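Local coordinates for tube-forming protein in Mycobacterial Envelpe, TiME (Mycolicibacterium smegmatis, PDB 7CU9), which probably forms part of a tubular, envelope-spanning channel thought to serve protein transport across the mycobacterial outer envelope, at residues V45-W49 with R105-A110; V7-M13 with Q84-V88. All coordinates share one frame; numbering follows the deposited sequence.

Interaction 1 of 2, residues V45-W49 with R105-A110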
loop_
_atom_site.group_PDB
_atom_site.type_symbol
_atom_site.label_atom_id
_atom_site.label_comp_id
_atom_site.label_asym_id
_atom_site.label_seq_id
_atom_site.Cartn_x
_atom_site.Cartn_y
_atom_site.Cartn_z
ATOM N N VAL B 45 -21.704 -20.037 -5.623
ATOM C CA VAL B 45 -21.376 -19.917 -4.171
ATOM C C VAL B 45 -20.387 -18.765 -3.963
ATOM O O VAL B 45 -20.239 -18.337 -2.813
ATOM C CB VAL B 45 -20.843 -21.221 -3.551
ATOM C CG1 VAL B 45 -21.858 -22.346 -3.674
ATOM C CG2 VAL B 45 -19.484 -21.619 -4.111
ATOM N N CYS B 46 -19.739 -18.264 -5.015
ATOM C CA CYS B 46 -18.765 -17.149 -4.890
ATOM C C CYS B 46 -19.414 -15.799 -5.207
ATOM O O CYS B 46 -18.718 -14.782 -5.083
ATOM C CB CYS B 46 -17.540 -17.394 -5.758
ATOM S SG CYS B 46 -16.461 -18.666 -5.045
ATOM N N ASN B 47 -20.706 -15.769 -5.545
ATOM C CA ASN B 47 -21.387 -14.510 -5.942
ATOM C C ASN B 47 -21.164 -13.431 -4.872
ATOM O O ASN B 47 -20.734 -12.318 -5.229
ATOM C CB ASN B 47 -22.879 -14.713 -6.198
ATOM C CG ASN B 47 -23.478 -13.523 -6.914
ATOM O OD1 ASN B 47 -23.400 -13.424 -8.137
ATOM N ND2 ASN B 47 -24.043 -12.594 -6.156
ATOM N N ASN B 48 -21.435 -13.735 -3.604
ATOM C CA ASN B 48 -21.476 -12.695 -2.543
ATOM C C ASN B 48 -20.082 -12.464 -1.950
ATOM O O ASN B 48 -19.979 -11.676 -1.006
ATOM C CB ASN B 48 -22.547 -13.008 -1.503
ATOM C CG ASN B 48 -23.937 -12.966 -2.094
ATOM O OD1 ASN B 48 -24.117 -12.599 -3.257
ATOM N ND2 ASN B 48 -24.922 -13.346 -1.300
ATOM N N TRP B 49 -19.039 -13.076 -2.521
ATOM C CA TRP B 49 -17.622 -12.721 -2.254
ATOM C C TRP B 49 -17.028 -11.956 -3.444
ATOM O O TRP B 49 -16.000 -11.287 -3.262
ATOM C CB TRP B 49 -16.803 -13.983 -1.947
ATOM C CG TRP B 49 -16.818 -14.421 -0.515
ATOM C CD1 TRP B 49 -17.650 -14.010 0.492
ATOM C CD2 TRP B 49 -15.928 -15.386 0.073
ATOM N NE1 TRP B 49 -17.336 -14.652 1.662
ATOM C CE2 TRP B 49 -16.281 -15.503 1.434
ATOM C CE3 TRP B 49 -14.861 -16.146 -0.422
ATOM C CZ2 TRP B 49 -15.598 -16.355 2.301
ATOM C CZ3 TRP B 49 -14.187 -16.984 0.438
ATOM C CH2 TRP B 49 -14.553 -17.085 1.780
ATOM N N ARG B 105 -24.344 -17.806 2.105
ATOM C CA ARG B 105 -24.484 -18.146 0.664
ATOM C C ARG B 105 -23.108 -18.357 0.019
ATOM O O ARG B 105 -23.076 -18.728 -1.172
ATOM C CB ARG B 105 -25.295 -17.067 -0.052
ATOM C CG ARG B 105 -26.675 -16.860 0.553
ATOM C CD ARG B 105 -27.509 -15.925 -0.288
ATOM N NE ARG B 105 -28.854 -15.821 0.248
ATOM C CZ ARG B 105 -29.804 -15.039 -0.248
ATOM N NH1 ARG B 105 -29.558 -14.266 -1.291
ATOM N NH2 ARG B 105 -31.000 -15.027 0.318
ATOM N N THR B 106 -22.026 -18.146 0.771
ATOM C CA THR B 106 -20.632 -18.233 0.259
ATOM C C THR B 106 -19.870 -19.379 0.932
ATOM O O THR B 106 -18.653 -19.485 0.703
ATOM C CB THR B 106 -19.903 -16.896 0.427
ATOM O OG1 THR B 106 -20.011 -16.509 1.795
ATOM C CG2 THR B 106 -20.463 -15.821 -0.479
ATOM N N VAL B 107 -20.544 -20.221 1.714
ATOM C CA VAL B 107 -19.910 -21.451 2.268
ATOM C C VAL B 107 -19.552 -22.334 1.069
ATOM O O VAL B 107 -20.455 -22.634 0.261
ATOM C CB VAL B 107 -20.819 -22.166 3.285
ATOM C CG1 VAL B 107 -20.196 -23.460 3.793
ATOM C CG2 VAL B 107 -21.167 -21.256 4.452
ATOM N N GLY B 108 -18.268 -22.660 0.921
ATOM C CA GLY B 108 -17.748 -23.442 -0.215
ATOM C C GLY B 108 -16.988 -22.596 -1.223
ATOM O O GLY B 108 -16.353 -23.185 -2.115
ATOM N N CYS B 109 -17.032 -21.266 -1.123
ATOM C CA CYS B 109 -16.300 -20.382 -2.065
ATOM C C CYS B 109 -14.795 -20.456 -1.783
ATOM O O CYS B 109 -14.016 -20.465 -2.753
ATOM C CB CYS B 109 -16.785 -18.942 -1.984
ATOM S SG CYS B 109 -15.979 -17.862 -3.198
ATOM N N ALA B 110 -14.389 -20.502 -0.510
ATOM C CA ALA B 110 -12.959 -20.565 -0.123
ATOM C C ALA B 110 -12.312 -21.750 -0.851
ATOM O O ALA B 110 -12.862 -22.869 -0.779
ATOM C CB ALA B 110 -12.806 -20.685 1.370
HETATM O O HOH W 1 -22.901 -16.137 -2.862
#
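A disulfide between Cys46 and Cys109, flanked by a tryptophan ring, joins the turn leading into the short helix 47-50 to the loop between helix 92-103 and strand 113-118. The sulfurs, Cys46 SG and Cys109 SG, are 2.1 Å apart with a chi3 of 112°. With its SG anti to the backbone N (chi1 -176°), Cys109 presents the sulfur to the bond and also to the Trp49 indole, where SG lies 3.4 Å from CE3 in an oblique sulfur-aromatic contact. Farther along the same ring, Thr106 CB sits over the five-membered part in a CH-pi contact, 3.8 Å from its centroid, while Ala110 CB nears CH2 at the far end of the six-membered part. Thr106 OG1 is hydrogen-bonded to Val102 O, at the end of helix 92-103. A type II beta turn from Thr106 to Cys109, closed by Cys109 N to Thr106 O, brings Thr106 CB and Cys109 CB to one face of the indole, both off-centre toward its rim; the ring stacks in turn on Trp140. Val45 O receives a CA-H...O contact from Thr106 CA at 3.1 Å, and Val45 CG2 packs beside Gly108 C and Cys109 N. A water accepts from Asn48 N at 2.9 Å and can donate to Arg105 O at 3.1 Å. Beyond it, Asn48 ND2 lies against Arg105 CD where the two side chains cross at a slant, and both reach Glu56, Asn48 by a hydrogen bond and Arg105 by a salt bridge.

Interaction 2 of 2, residues V7-M13 with Q84-V88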
loop_
_atom_site.group_PDB
_atom_site.type_symbol
_atom_site.label_atom_id
_atom_site.label_comp_id
_atom_site.label_asym_id
_atom_site.label_seq_id
_atom_site.Cartn_x
_atom_site.Cartn_y
_atom_site.Cartn_z
ATOM N N VAL B 7 -26.904 8.420 8.586
ATOM C CA VAL B 7 -25.430 8.220 8.739
ATOM C C VAL B 7 -24.806 7.854 7.386
ATOM O O VAL B 7 -23.592 8.060 7.237
ATOM C CB VAL B 7 -25.061 7.182 9.818
ATOM C CG1 VAL B 7 -25.600 7.585 11.180
ATOM C CG2 VAL B 7 -25.485 5.772 9.443
ATOM N N VAL B 8 -25.570 7.306 6.436
ATOM C CA VAL B 8 -24.981 6.872 5.133
ATOM C C VAL B 8 -24.459 8.109 4.388
ATOM O O VAL B 8 -23.547 7.946 3.565
ATOM C CB VAL B 8 -25.958 6.059 4.264
ATOM C CG1 VAL B 8 -26.336 4.743 4.912
ATOM C CG2 VAL B 8 -27.190 6.841 3.892
ATOM N N SER B 9 -24.994 9.298 4.684
ATOM C CA SER B 9 -24.577 10.586 4.064
ATOM C C SER B 9 -23.134 10.958 4.437
ATOM O O SER B 9 -22.574 11.846 3.763
ATOM C CB SER B 9 -25.523 11.709 4.421
ATOM O OG SER B 9 -26.783 11.543 3.780
ATOM N N TYR B 10 -22.547 10.358 5.481
ATOM C CA TYR B 10 -21.150 10.670 5.890
ATOM C C TYR B 10 -20.382 9.432 6.377
ATOM O O TYR B 10 -19.272 9.630 6.903
ATOM C CB TYR B 10 -21.139 11.806 6.917
ATOM C CG TYR B 10 -22.021 11.614 8.125
ATOM C CD1 TYR B 10 -23.342 12.026 8.124
ATOM C CD2 TYR B 10 -21.524 11.047 9.287
ATOM C CE1 TYR B 10 -24.152 11.865 9.235
ATOM C CE2 TYR B 10 -22.319 10.879 10.408
ATOM C CZ TYR B 10 -23.639 11.290 10.384
ATOM O OH TYR B 10 -24.428 11.125 11.486
ATOM N N ALA B 11 -20.891 8.212 6.164
ATOM C CA ALA B 11 -20.180 6.961 6.523
ATOM C C ALA B 11 -19.259 6.504 5.380
ATOM O O ALA B 11 -18.388 5.655 5.626
ATOM C CB ALA B 11 -21.166 5.882 6.895
ATOM N N VAL B 12 -19.444 7.033 4.173
ATOM C CA VAL B 12 -18.627 6.654 2.981
ATOM C C VAL B 12 -17.463 7.639 2.877
ATOM O O VAL B 12 -17.721 8.841 2.679
ATOM C CB VAL B 12 -19.475 6.627 1.699
ATOM C CG1 VAL B 12 -18.637 6.276 0.478
ATOM C CG2 VAL B 12 -20.659 5.687 1.827
ATOM N N MET B 13 -16.231 7.149 3.030
ATOM C CA MET B 13 -15.012 7.996 3.019
ATOM C C MET B 13 -14.779 8.503 1.600
ATOM O O MET B 13 -14.805 7.727 0.644
ATOM C CB MET B 13 -13.787 7.215 3.503
ATOM C CG MET B 13 -13.879 6.750 4.946
ATOM S SD MET B 13 -14.086 8.115 6.126
ATOM C CE MET B 13 -15.851 8.046 6.423
ATOM N N GLN B 84 -16.623 0.870 -1.067
ATOM C CA GLN B 84 -17.343 0.938 0.223
ATOM C C GLN B 84 -18.839 0.784 -0.037
ATOM O O GLN B 84 -19.323 1.307 -1.057
ATOM C CB GLN B 84 -17.107 2.289 0.881
ATOM C CG GLN B 84 -15.663 2.550 1.249
ATOM C CD GLN B 84 -15.512 3.992 1.652
ATOM O OE1 GLN B 84 -15.929 4.403 2.733
ATOM N NE2 GLN B 84 -14.960 4.788 0.751
ATOM N N ALA B 85 -19.545 0.114 0.867
ATOM C CA ALA B 85 -21.018 0.023 0.844
ATOM C C ALA B 85 -21.514 0.065 2.283
ATOM O O ALA B 85 -20.950 -0.646 3.124
ATOM C CB ALA B 85 -21.471 -1.228 0.136
ATOM N N VAL B 86 -22.513 0.894 2.552
ATOM C CA VAL B 86 -23.103 1.033 3.909
ATOM C C VAL B 86 -24.615 0.949 3.761
ATOM O O VAL B 86 -25.189 1.754 3.010
ATOM C CB VAL B 86 -22.680 2.338 4.602
ATOM C CG1 VAL B 86 -23.283 2.441 5.992
ATOM C CG2 VAL B 86 -21.167 2.476 4.661
ATOM N N GLY B 87 -25.224 0.010 4.475
ATOM C CA GLY B 87 -26.684 -0.143 4.549
ATOM C C GLY B 87 -27.165 0.039 5.968
ATOM O O GLY B 87 -26.637 -0.632 6.872
ATOM N N VAL B 88 -28.148 0.913 6.171
ATOM C CA VAL B 88 -28.823 1.077 7.486
ATOM C C VAL B 88 -30.182 0.400 7.381
ATOM O O VAL B 88 -30.946 0.736 6.453
ATOM C CB VAL B 88 -28.962 2.549 7.897
ATOM C CG1 VAL B 88 -29.685 2.684 9.229
ATOM C CG2 VAL B 88 -27.615 3.249 7.931
#
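Met13 N donates to Gln84 OE1 at 2.8 Å, and Gln84 NE2 returns a bond to Met13 O at 2.9 Å, so that one side-chain amide pairs with both backbone polar atoms of a single residue. Each bond lies in the plane of its acceptor carbonyl, on a lone pair, and the two are similarly straight, with N-H...O angles of 159° and 160°. Gln84 reaches the backbone by running extended beyond CG (chi2 170°), away from its strand. The pair of hydrogen bonds should fix the rotation of its terminal amide, since OE1 and NE2 are each committed to a different partner. Val12 lies next to this pair, its CA 3.5 Å from Gln84 OE1 and its CG1 over the amide end.

Along the rest of the contact the joining is apolar. Val86 faces the short helix 8-11, with CG1 4.0 Å from Val8 CG1 and CG2 4.1 Å from Ala11 CB. Val88 CG2 is met by two methyls, Val7 CG2 and Val8 CG1, each at 3.6 Å; the Val7 and Val88 side chains cross at about a right angle. Gln84, Val86 and Val88 all point toward the N-terminal segment, in the alternation of an extended strand, while Ala85 turns to the other face and touches Phe66. Met184 of helix 174-185 packs against Gln84 and Val86. The arrangement is that of an N-terminal segment, with its short helix, laid beside the C-terminal helix on one face of the antiparallel sheet of the PknH-like extracellular domain.

From the N terminus, segment 7-13 comes first and is followed by 45-49, then 84-88 and lastly 105-110, so the two contacts cross along the chain. Interaction 2 closes a loop of 70 residues by bringing the N-terminal segment onto strand 77-89. Interaction 1 opens within that loop and closes beyond it, spanning 55 residues and returning the chain after helix 92-103 to the start of helix 47-50. They do not touch: their centres lie about 24 Å apart, on opposite sides of the chain's centre. Interaction 2 is a buried contact on a strand inside the sheet; interaction 1 is a partly buried contact built round a buried disulfide between peripheral connections, both within one PknH-like domain.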